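Local coordinates for protein nitroreductase (Bacteroides fragilis NCTC 9343, PDB 3EK3) that binds flavin mononucleotide and probably catalyses NAD(P)H-linked reduction reactions as a dimeric flavoprotein of the nitroreductase type, at residues E65-A70 / N135-T140; K59-N64 / C89-A94; L97-N102 / Y162-L167. One frame throughout, in Å; residues are numbered along the deposited sequence.

Interaction 1: residues E65-A70 / N135-T140; sequences ERIKGA and NQLGTT. With FMN (flavin mononucleotide), chain B.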
loop_
_atom_site.group_PDB
_atom_site.type_symbol
_atom_site.label_atom_id
_atom_site.label_comp_id
_atom_site.label_asym_id
_atom_site.label_seq_id
_atom_site.Cartn_x
_atom_site.Cartn_y
_atom_site.Cartn_z
ATOM N N GLU A 65 -24.031 0.089 11.643
ATOM C CA GLU A 65 -24.729 0.733 12.763
ATOM C C GLU A 65 -23.810 1.052 13.914
ATOM O O GLU A 65 -23.945 2.097 14.544
ATOM C CB GLU A 65 -25.862 -0.145 13.292
ATOM C CG GLU A 65 -27.098 -0.096 12.461
ATOM C CD GLU A 65 -27.577 1.334 12.208
ATOM O OE1 GLU A 65 -27.856 2.077 13.175
ATOM O OE2 GLU A 65 -27.656 1.699 11.035
ATOM N N ARG A 66 -22.882 0.151 14.224
ATOM C CA ARG A 66 -21.924 0.361 15.309
ATOM C C ARG A 66 -20.968 1.502 14.962
ATOM O O ARG A 66 -20.637 2.336 15.797
ATOM C CB ARG A 66 -21.121 -0.928 15.581
ATOM C CG ARG A 66 -21.962 -2.168 15.942
ATOM C CD ARG A 66 -23.004 -1.840 16.996
ATOM N NE ARG A 66 -23.739 -3.019 17.461
ATOM C CZ ARG A 66 -24.758 -3.607 16.827
ATOM N NH1 ARG A 66 -25.194 -3.182 15.648
ATOM N NH2 ARG A 66 -25.347 -4.651 17.392
ATOM N N ILE A 67 -20.530 1.536 13.712
ATOM C CA ILE A 67 -19.652 2.615 13.233
ATOM C C ILE A 67 -20.390 3.957 13.318
ATOM O O ILE A 67 -19.850 4.945 13.836
ATOM C CB ILE A 67 -19.193 2.295 11.808
ATOM C CG1 ILE A 67 -18.194 1.143 11.849
ATOM C CG2 ILE A 67 -18.547 3.534 11.111
ATOM C CD1 ILE A 67 -17.930 0.569 10.448
ATOM N N LYS A 68 -21.656 3.982 12.880
ATOM C CA LYS A 68 -22.504 5.167 13.078
ATOM C C LYS A 68 -22.612 5.539 14.548
ATOM O O LYS A 68 -22.527 6.721 14.921
ATOM C CB LYS A 68 -23.894 4.945 12.447
ATOM C CG LYS A 68 -23.867 4.965 10.925
ATOM C CD LYS A 68 -25.188 4.554 10.278
ATOM C CE LYS A 68 -26.408 5.042 11.013
ATOM N NZ LYS A 68 -27.690 4.543 10.385
ATOM N N GLY A 69 -22.788 4.532 15.412
ATOM C CA GLY A 69 -22.864 4.802 16.842
ATOM C C GLY A 69 -21.628 5.484 17.412
ATOM O O GLY A 69 -21.758 6.382 18.295
ATOM N N ALA A 70 -20.453 5.054 16.942
ATOM C CA ALA A 70 -19.170 5.668 17.313
ATOM C C ALA A 70 -19.120 7.116 16.812
ATOM O O ALA A 70 -18.832 8.050 17.560
ATOM C CB ALA A 70 -17.993 4.848 16.736
ATOM N N ASN A 135 -12.462 3.453 4.805
ATOM C CA ASN A 135 -11.543 3.861 5.891
ATOM C C ASN A 135 -12.181 4.051 7.250
ATOM O O ASN A 135 -11.488 4.384 8.193
ATOM C CB ASN A 135 -10.820 5.144 5.480
ATOM C CG ASN A 135 -9.390 5.234 6.025
ATOM O OD1 ASN A 135 -8.688 4.225 6.129
ATOM N ND2 ASN A 135 -8.954 6.445 6.313
ATOM N N GLN A 136 -13.486 3.831 7.384
ATOM C CA GLN A 136 -14.191 4.283 8.583
ATOM C C GLN A 136 -13.914 3.452 9.830
ATOM O O GLN A 136 -14.211 3.909 10.939
ATOM C CB GLN A 136 -15.700 4.397 8.335
ATOM C CG GLN A 136 -16.042 5.588 7.494
ATOM C CD GLN A 136 -15.469 5.505 6.106
ATOM O OE1 GLN A 136 -15.683 4.517 5.398
ATOM N NE2 GLN A 136 -14.754 6.569 5.673
ATOM N N LEU A 137 -13.303 2.279 9.689
ATOM C CA LEU A 137 -12.909 1.518 10.914
ATOM C C LEU A 137 -11.549 1.954 11.518
ATOM O O LEU A 137 -11.227 1.580 12.626
ATOM C CB LEU A 137 -12.933 0.014 10.640
ATOM C CG LEU A 137 -14.323 -0.644 10.682
ATOM C CD1 LEU A 137 -14.297 -2.089 10.134
ATOM C CD2 LEU A 137 -14.882 -0.602 12.096
ATOM N N GLY A 138 -10.742 2.750 10.819
ATOM C CA GLY A 138 -9.468 3.189 11.411
ATOM C C GLY A 138 -9.612 3.935 12.712
ATOM O O GLY A 138 -8.868 3.671 13.666
ATOM N N THR A 139 -10.522 4.896 12.763
ATOM C CA THR A 139 -10.671 5.733 13.968
ATOM C C THR A 139 -11.781 5.230 14.890
ATOM O O THR A 139 -11.935 5.740 16.031
ATOM C CB THR A 139 -10.987 7.169 13.613
ATOM O OG1 THR A 139 -12.181 7.185 12.843
ATOM C CG2 THR A 139 -9.840 7.798 12.839
ATOM N N THR A 140 -12.509 4.218 14.455
ATOM C CA THR A 140 -13.630 3.687 15.235
ATOM C C THR A 140 -13.424 2.269 15.797
ATOM O O THR A 140 -14.226 1.824 16.627
ATOM C CB THR A 140 -14.972 3.693 14.428
ATOM O OG1 THR A 140 -14.876 2.816 13.283
ATOM C CG2 THR A 140 -15.397 5.111 14.050
HETATM N N1 FMN B . -13.017 6.178 -0.630
HETATM C C2 FMN B . -14.209 6.132 0.055
HETATM O O2 FMN B . -15.282 6.180 -0.554
HETATM N N3 FMN B . -14.251 6.071 1.432
HETATM C C4 FMN B . -13.096 6.058 2.136
HETATM O O4 FMN B . -13.176 5.780 3.344
HETATM C C4A FMN B . -11.878 6.086 1.444
HETATM N N5 FMN B . -10.697 6.052 2.142
HETATM C C5A FMN B . -9.477 6.045 1.496
HETATM C C6 FMN B . -8.303 5.970 2.246
HETATM C C7 FMN B . -7.059 5.924 1.620
HETATM C C7M FMN B . -5.790 5.634 2.422
HETATM C C8 FMN B . -7.009 5.916 0.220
HETATM C C8M FMN B . -5.763 5.403 -0.462
HETATM C C9 FMN B . -8.190 5.987 -0.526
HETATM C C9A FMN B . -9.433 6.047 0.097
HETATM N N10 FMN B . -10.636 6.135 -0.625
HETATM C C10 FMN B . -11.838 6.108 0.044
HETATM C "C1'" FMN B . -10.638 6.131 -2.134
HETATM C "C2'" FMN B . -10.138 7.476 -2.672
HETATM O "O2'" FMN B . -11.141 8.465 -2.520
HETATM C "C3'" FMN B . -9.840 7.296 -4.151
HETATM O "O3'" FMN B . -8.710 6.458 -4.265
HETATM C "C4'" FMN B . -9.512 8.627 -4.856
HETATM O "O4'" FMN B . -10.666 9.455 -4.913
HETATM C "C5'" FMN B . -8.995 8.380 -6.272
HETATM O "O5'" FMN B . -9.998 7.750 -7.058
HETATM P P FMN B . -9.748 6.333 -7.804
HETATM O O1P FMN B . -8.486 6.443 -8.567
HETATM O O2P FMN B . -11.010 5.994 -8.619
HETATM O O3P FMN B . -9.486 5.283 -6.754
#
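Residues 65-70 form regular turns of helix 57-72, the loop 135-140 leaves strand 130-134 through a type I beta turn from Asn135 to Gly138, and the nearest CA atoms of the two segments are those of Ala70 and Thr140, 6.2 Å apart. Ile67 carries the contact. Its CG1 branch lies anti to the carbonyl carbon (chi1 -72°) and runs out to CD1, which meets the CD2 methyl of Leu137 at 3.7 Å, the two side chains crossing at about a right angle. The CG2 branch of Ile67 rests more loosely on Gln136 CB. One turn on, Ala70 CB abuts Thr140 CG2 at 3.7 Å, methyl to methyl. The same torsion (chi1 64°) that turns CG2 to Ala70 puts Thr140 OG1 between the backbone N and the carbonyl carbon, where it donates to Gln136 O over 2.7 Å, in the carbonyl plane and on a lone pair. The loop thus satisfies its own hydroxyl beside an apolar helix face. Beyond CB, Gln136 bends at chi2 (64°) and leaves the helix for the flavin. Its NE2 donates a hydrogen bond to FMN O4 at 2.9 Å, and the backbone N of Asn135 donates another to the same oxygen at 2.8 Å, both moderately bent. Val146 of helix 144-153 packs on both Ala70 and Leu137. Two donors gripping one flavin carbonyl would draw electron density toward O4 and probably favour the reduced cofactor, whereas the helix meets this loop mainly through carbon, with Ile67 CG1 also lying against Thr140 OG1.

Interaction 2: residues K59-N64 / C89-A94; sequences KLEELN and CCYYHA. With FMN (flavin mononucleotide), chain B.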
loop_
_atom_site.group_PDB
_atom_site.type_symbol
_atom_site.label_atom_id
_atom_site.label_comp_id
_atom_site.label_asym_id
_atom_site.label_seq_id
_atom_site.Cartn_x
_atom_site.Cartn_y
_atom_site.Cartn_z
ATOM N N LYS A 59 -24.800 -8.846 8.816
ATOM C CA LYS A 59 -23.664 -8.464 9.666
ATOM C C LYS A 59 -23.028 -7.155 9.190
ATOM O O LYS A 59 -22.592 -6.341 9.998
ATOM C CB LYS A 59 -22.614 -9.566 9.700
ATOM C CG LYS A 59 -23.128 -10.893 10.214
ATOM C CD LYS A 59 -22.002 -11.908 10.291
ATOM C CE LYS A 59 -22.511 -13.351 10.321
ATOM N NZ LYS A 59 -23.468 -13.768 11.388
ATOM N N LEU A 60 -22.972 -6.946 7.885
ATOM C CA LEU A 60 -22.426 -5.672 7.378
ATOM C C LEU A 60 -23.257 -4.475 7.871
ATOM O O LEU A 60 -22.723 -3.476 8.298
ATOM C CB LEU A 60 -22.334 -5.692 5.873
ATOM C CG LEU A 60 -21.244 -6.603 5.352
ATOM C CD1 LEU A 60 -21.453 -6.793 3.816
ATOM C CD2 LEU A 60 -19.829 -6.125 5.754
ATOM N N GLU A 61 -24.576 -4.625 7.819
ATOM C CA GLU A 61 -25.471 -3.589 8.274
ATOM C C GLU A 61 -25.306 -3.330 9.766
ATOM O O GLU A 61 -25.268 -2.188 10.201
ATOM C CB GLU A 61 -26.913 -3.942 7.885
ATOM C CG GLU A 61 -27.097 -3.947 6.367
ATOM C CD GLU A 61 -28.544 -4.103 5.915
ATOM O OE1 GLU A 61 -29.427 -4.385 6.773
ATOM O OE2 GLU A 61 -28.781 -3.937 4.684
ATOM N N GLU A 62 -25.186 -4.389 10.566
ATOM C CA GLU A 62 -24.970 -4.234 11.997
ATOM C C GLU A 62 -23.649 -3.504 12.321
ATOM O O GLU A 62 -23.594 -2.661 13.223
ATOM C CB GLU A 62 -25.005 -5.610 12.700
ATOM C CG GLU A 62 -26.390 -6.235 12.748
ATOM C CD GLU A 62 -26.466 -7.514 13.582
ATOM O OE1 GLU A 62 -25.430 -8.193 13.764
ATOM O OE2 GLU A 62 -27.566 -7.787 14.129
ATOM N N LEU A 63 -22.594 -3.874 11.617
ATOM C CA LEU A 63 -21.286 -3.245 11.785
ATOM C C LEU A 63 -21.358 -1.755 11.430
ATOM O O LEU A 63 -20.867 -0.898 12.165
ATOM C CB LEU A 63 -20.273 -3.952 10.903
ATOM C CG LEU A 63 -18.865 -3.373 10.861
ATOM C CD1 LEU A 63 -18.277 -3.329 12.252
ATOM C CD2 LEU A 63 -17.950 -4.200 9.905
ATOM N N ASN A 64 -22.030 -1.452 10.326
ATOM C CA ASN A 64 -22.249 -0.059 9.941
ATOM C C ASN A 64 -23.022 0.712 11.009
ATOM O O ASN A 64 -22.674 1.858 11.310
ATOM C CB ASN A 64 -22.915 0.011 8.558
ATOM C CG ASN A 64 -23.066 1.435 8.053
ATOM O OD1 ASN A 64 -22.072 2.081 7.706
ATOM N ND2 ASN A 64 -24.291 1.930 8.032
ATOM N N CYS A 89 -24.139 4.604 4.663
ATOM C CA CYS A 89 -23.541 3.275 4.658
ATOM C C CYS A 89 -22.109 3.420 4.179
ATOM O O CYS A 89 -21.867 3.728 3.014
ATOM C CB CYS A 89 -24.296 2.335 3.731
ATOM S SG CYS A 89 -23.633 0.706 3.704
ATOM N N CYS A 90 -21.155 3.223 5.086
ATOM C CA CYS A 90 -19.762 3.457 4.766
ATOM C C CYS A 90 -19.258 2.559 3.648
ATOM O O CYS A 90 -18.350 2.957 2.932
ATOM C CB CYS A 90 -18.867 3.345 6.005
ATOM S SG CYS A 90 -18.733 1.693 6.749
ATOM N N TYR A 91 -19.854 1.384 3.464
ATOM C CA TYR A 91 -19.376 0.446 2.438
ATOM C C TYR A 91 -20.259 0.419 1.195
ATOM O O TYR A 91 -20.124 -0.446 0.326
ATOM C CB TYR A 91 -19.171 -0.985 3.010
ATOM C CG TYR A 91 -20.440 -1.596 3.526
ATOM C CD1 TYR A 91 -20.882 -1.323 4.798
ATOM C CD2 TYR A 91 -21.241 -2.372 2.726
ATOM C CE1 TYR A 91 -22.063 -1.813 5.261
ATOM C CE2 TYR A 91 -22.424 -2.875 3.184
ATOM C CZ TYR A 91 -22.840 -2.593 4.465
ATOM O OH TYR A 91 -24.048 -3.057 4.970
ATOM N N TYR A 92 -21.150 1.399 1.073
ATOM C CA TYR A 92 -21.936 1.586 -0.144
ATOM C C TYR A 92 -22.786 0.383 -0.566
ATOM O O TYR A 92 -23.043 0.205 -1.736
ATOM C CB TYR A 92 -21.022 2.021 -1.302
ATOM C CG TYR A 92 -20.154 3.201 -0.929
ATOM C CD1 TYR A 92 -20.711 4.428 -0.656
ATOM C CD2 TYR A 92 -18.788 3.073 -0.854
ATOM C CE1 TYR A 92 -19.920 5.538 -0.310
ATOM C CE2 TYR A 92 -17.978 4.147 -0.502
ATOM C CZ TYR A 92 -18.547 5.377 -0.223
ATOM O OH TYR A 92 -17.740 6.455 0.115
ATOM N N HIS A 93 -23.225 -0.422 0.393
ATOM C CA HIS A 93 -24.038 -1.598 0.138
ATOM C C HIS A 93 -23.368 -2.610 -0.776
ATOM O O HIS A 93 -24.042 -3.445 -1.406
ATOM C CB HIS A 93 -25.422 -1.181 -0.359
ATOM C CG HIS A 93 -26.155 -0.332 0.622
ATOM N ND1 HIS A 93 -26.640 -0.836 1.808
ATOM C CD2 HIS A 93 -26.445 0.991 0.622
ATOM C CE1 HIS A 93 -27.220 0.135 2.487
ATOM N NE2 HIS A 93 -27.115 1.252 1.791
ATOM N N ALA A 94 -22.030 -2.592 -0.802
ATOM C CA ALA A 94 -21.268 -3.673 -1.403
ATOM C C ALA A 94 -21.643 -5.006 -0.712
ATOM O O ALA A 94 -21.912 -5.037 0.484
ATOM C CB ALA A 94 -19.761 -3.395 -1.291
HETATM N N1 FMN B . -13.017 6.178 -0.630
HETATM C C2 FMN B . -14.209 6.132 0.055
HETATM O O2 FMN B . -15.282 6.180 -0.554
HETATM N N3 FMN B . -14.251 6.071 1.432
HETATM C C4 FMN B . -13.096 6.058 2.136
HETATM O O4 FMN B . -13.176 5.780 3.344
HETATM C C4A FMN B . -11.878 6.086 1.444
HETATM N N5 FMN B . -10.697 6.052 2.142
HETATM C C5A FMN B . -9.477 6.045 1.496
HETATM C C6 FMN B . -8.303 5.970 2.246
HETATM C C7 FMN B . -7.059 5.924 1.620
HETATM C C7M FMN B . -5.790 5.634 2.422
HETATM C C8 FMN B . -7.009 5.916 0.220
HETATM C C8M FMN B . -5.763 5.403 -0.462
HETATM C C9 FMN B . -8.190 5.987 -0.526
HETATM C C9A FMN B . -9.433 6.047 0.097
HETATM N N10 FMN B . -10.636 6.135 -0.625
HETATM C C10 FMN B . -11.838 6.108 0.044
HETATM C "C1'" FMN B . -10.638 6.131 -2.134
HETATM C "C2'" FMN B . -10.138 7.476 -2.672
HETATM O "O2'" FMN B . -11.141 8.465 -2.520
HETATM C "C3'" FMN B . -9.840 7.296 -4.151
HETATM O "O3'" FMN B . -8.710 6.458 -4.265
HETATM C "C4'" FMN B . -9.512 8.627 -4.856
HETATM O "O4'" FMN B . -10.666 9.455 -4.913
HETATM C "C5'" FMN B . -8.995 8.380 -6.272
HETATM O "O5'" FMN B . -9.998 7.750 -7.058
HETATM P P FMN B . -9.748 6.333 -7.804
HETATM O O1P FMN B . -8.486 6.443 -8.567
HETATM O O2P FMN B . -11.010 5.994 -8.619
HETATM O O3P FMN B . -9.486 5.283 -6.754
#
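Helix 57-72 lies against a coil in which two tight turns overlap, a type I turn from Cys89 to Tyr92 and a type I' turn from Tyr91 to Ala94, within the FMN-binding nitroreductase fold. At the start of the helical segment, Leu60 presses its CB on the phenol end of Tyr91, 3.4 Å from CZ, the two side chains crossing obliquely. Its CD1 reaches on toward the carbonyl oxygen of Ala94 and ring atom CE2 of Tyr91, while strand 96-102 packs on both Leu60 and Tyr91 through Leu97. Glu61 follows at the more exposed margin; its CG lies 3.5 Å from Tyr91 OH, and its extended chain crosses the tyrosine at about a right angle. Leu63 turns to Ile99 of the same strand. Asn64 then supplies the polar link. With CG anti to the backbone N (chi1 -175°), its OD1 accepts from Cys90 N over 3.0 Å along a nearly straight N-H line of 172°, the donor standing above the carbonyl plane. The other end of the amide, ND2, donates to Tyr88 O, so both ends bind the coil backbone and fix the rotation of the group. Asn64 CB meanwhile sits at the edge of the Tyr91 ring, and Cys89 SG lies over one face, offset toward the rim. The same sulfur accepts a long bond from His93 N (3.5 Å), which links the first residue of the first turn to the second turn. Tyr92, shared by the two turns, extends to the cofactor, where its OH donates to FMN O2 at 2.6 Å.

Interaction 3: residues L97-N102 / Y162-L167; sequences LVIVSN and YGCVAL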
loop_
_atom_site.group_PDB
_atom_site.type_symbol
_atom_site.label_atom_id
_atom_site.label_comp_id
_atom_site.label_asym_id
_atom_site.label_seq_id
_atom_site.Cartn_x
_atom_site.Cartn_y
_atom_site.Cartn_z
ATOM N N LEU A 97 -17.296 -6.961 2.324
ATOM C CA LEU A 97 -16.288 -6.064 2.853
ATOM C C LEU A 97 -15.171 -6.872 3.494
ATOM O O LEU A 97 -15.426 -7.681 4.385
ATOM C CB LEU A 97 -16.904 -5.165 3.902
ATOM C CG LEU A 97 -16.032 -4.066 4.478
ATOM C CD1 LEU A 97 -15.748 -2.975 3.452
ATOM C CD2 LEU A 97 -16.733 -3.492 5.672
ATOM N N VAL A 98 -13.941 -6.633 3.060
ATOM C CA VAL A 98 -12.774 -7.280 3.660
ATOM C C VAL A 98 -12.121 -6.315 4.637
ATOM O O VAL A 98 -11.647 -5.214 4.269
ATOM C CB VAL A 98 -11.738 -7.705 2.653
ATOM C CG1 VAL A 98 -10.642 -8.562 3.302
ATOM C CG2 VAL A 98 -12.382 -8.487 1.554
ATOM N N ILE A 99 -12.136 -6.707 5.897
ATOM C CA ILE A 99 -11.516 -5.910 6.943
ATOM C C ILE A 99 -10.045 -6.304 7.058
ATOM O O ILE A 99 -9.744 -7.449 7.356
ATOM C CB ILE A 99 -12.215 -6.164 8.307
ATOM C CG1 ILE A 99 -13.712 -5.821 8.196
ATOM C CG2 ILE A 99 -11.549 -5.344 9.430
ATOM C CD1 ILE A 99 -14.573 -6.270 9.367
ATOM N N VAL A 100 -9.144 -5.342 6.856
ATOM C CA VAL A 100 -7.705 -5.653 6.811
ATOM C C VAL A 100 -7.104 -5.056 8.088
ATOM O O VAL A 100 -7.116 -3.848 8.292
ATOM C CB VAL A 100 -7.019 -5.165 5.512
ATOM C CG1 VAL A 100 -5.504 -5.559 5.512
ATOM C CG2 VAL A 100 -7.689 -5.790 4.228
ATOM N N SER A 101 -6.590 -5.933 8.958
ATOM C CA SER A 101 -6.132 -5.515 10.293
ATOM C C SER A 101 -4.679 -5.934 10.492
ATOM O O SER A 101 -4.191 -6.772 9.787
ATOM C CB SER A 101 -7.004 -6.124 11.387
ATOM O OG SER A 101 -6.950 -7.546 11.431
ATOM N N ASN A 102 -4.019 -5.357 11.489
ATOM C CA ASN A 102 -2.644 -5.736 11.794
ATOM C C ASN A 102 -2.396 -5.379 13.220
ATOM O O ASN A 102 -3.080 -4.525 13.759
ATOM C CB ASN A 102 -1.672 -4.997 10.854
ATOM C CG ASN A 102 -0.306 -5.716 10.676
ATOM O OD1 ASN A 102 -0.033 -6.751 11.275
ATOM N ND2 ASN A 102 0.562 -5.121 9.858
ATOM N N TYR A 162 -6.554 -1.111 9.689
ATOM C CA TYR A 162 -5.884 -0.084 8.879
ATOM C C TYR A 162 -6.638 0.291 7.573
ATOM O O TYR A 162 -6.484 1.422 7.062
ATOM C CB TYR A 162 -4.452 -0.534 8.613
ATOM C CG TYR A 162 -3.647 -0.466 9.905
ATOM C CD1 TYR A 162 -3.084 0.727 10.318
ATOM C CD2 TYR A 162 -3.486 -1.587 10.722
ATOM C CE1 TYR A 162 -2.381 0.804 11.553
ATOM C CE2 TYR A 162 -2.806 -1.514 11.929
ATOM C CZ TYR A 162 -2.244 -0.333 12.338
ATOM O OH TYR A 162 -1.542 -0.246 13.536
ATOM N N GLY A 163 -7.386 -0.643 7.005
ATOM C CA GLY A 163 -8.291 -0.306 5.911
ATOM C C GLY A 163 -9.224 -1.449 5.579
ATOM O O GLY A 163 -9.007 -2.577 6.035
ATOM N N CYS A 164 -10.297 -1.139 4.859
ATOM C CA CYS A 164 -11.204 -2.181 4.399
ATOM C C CYS A 164 -11.400 -2.076 2.875
ATOM O O CYS A 164 -11.242 -1.010 2.272
ATOM C CB CYS A 164 -12.552 -2.126 5.127
ATOM S SG CYS A 164 -12.482 -2.258 6.905
ATOM N N VAL A 165 -11.743 -3.207 2.284
ATOM C CA VAL A 165 -12.014 -3.314 0.874
ATOM C C VAL A 165 -13.447 -3.727 0.612
ATOM O O VAL A 165 -13.815 -4.868 0.894
ATOM C CB VAL A 165 -11.080 -4.377 0.288
ATOM C CG1 VAL A 165 -11.283 -4.610 -1.231
ATOM C CG2 VAL A 165 -9.576 -4.050 0.598
ATOM N N ALA A 166 -14.240 -2.819 0.020
ATOM C CA ALA A 166 -15.549 -3.166 -0.480
ATOM C C ALA A 166 -15.343 -3.906 -1.767
ATOM O O ALA A 166 -14.478 -3.522 -2.566
ATOM C CB ALA A 166 -16.420 -1.898 -0.742
ATOM N N LEU A 167 -16.131 -4.955 -1.974
ATOM C CA LEU A 167 -16.069 -5.702 -3.218
ATOM C C LEU A 167 -17.459 -6.033 -3.733
ATOM O O LEU A 167 -18.361 -6.369 -2.964
ATOM C CB LEU A 167 -15.307 -7.026 -3.032
ATOM C CG LEU A 167 -13.832 -7.021 -2.650
ATOM C CD1 LEU A 167 -13.448 -8.427 -2.220
ATOM C CD2 LEU A 167 -12.923 -6.511 -3.787
#
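The Tyr162 ring is the aromatic group of this contact, and it meets the other strand along its edge: Asn102 N lies in the ring plane, and Asn102 O is near that plane, 3.5 Å from CE2. Asn102 CB lies 3.8 Å from Tyr162 CE2, while its amide turns elsewhere, OD1 to Thr48 and ND2 to Ala109 O. Further along, strands 97-102 and 162-167 run antiparallel as the two central strands of the four-stranded sheet. Val98 and Val165 form a hydrogen-bonded pair, with Val98 N to Val165 O and Val165 N to Val98 O both at 2.8 Å. At Val100 the register slips in a classic beta bulge: Tyr162 and Gly163 both face it, and Val100 O receives Tyr162 N at 3.1 Å and, weakly, Gly163 N. Val100 N donates to Gly163 O at 2.9 Å, nearly along the C=O axis. On one face of the sheet Leu97 CD1 packs on Cys164 CB at 3.7 Å, and Cys164 SG rests beside Ile99, 4.0 Å from CG1. The other face carries Val98 against Val165, CB to CB at 4.1 Å, with Val98 CG2 reaching Leu167 CD1 obliquely. Ile117 of helix 109-126 packs on Val165. Val100 O thus takes two N-H groups, one weakly, while the Val98-Val165 pair and the bond from Val100 N keep the buried backbone satisfied between apolar side chains.

From the N terminus, the chain passes two helices and the edge strand 50-54 before helix 57-72, which supplies one segment each to interactions 2 and 1. Interaction 2 closes first, when the coil 89-94 returns to the helix after a short, largely helical excursion. Strand 96-102 follows directly and opens interaction 3. Interaction 1 closes next, as the loop after strand 130-134 comes back to the helix, and interaction 3 closes last, at 162-167. Interaction 1 therefore crosses both others, while interactions 2 and 3 lie in series. Leu137 touches Leu63, Ile99 and Cys164, joining all three contacts. Together they tie helix 57-72 and two FMN-contacting segments to the central sheet.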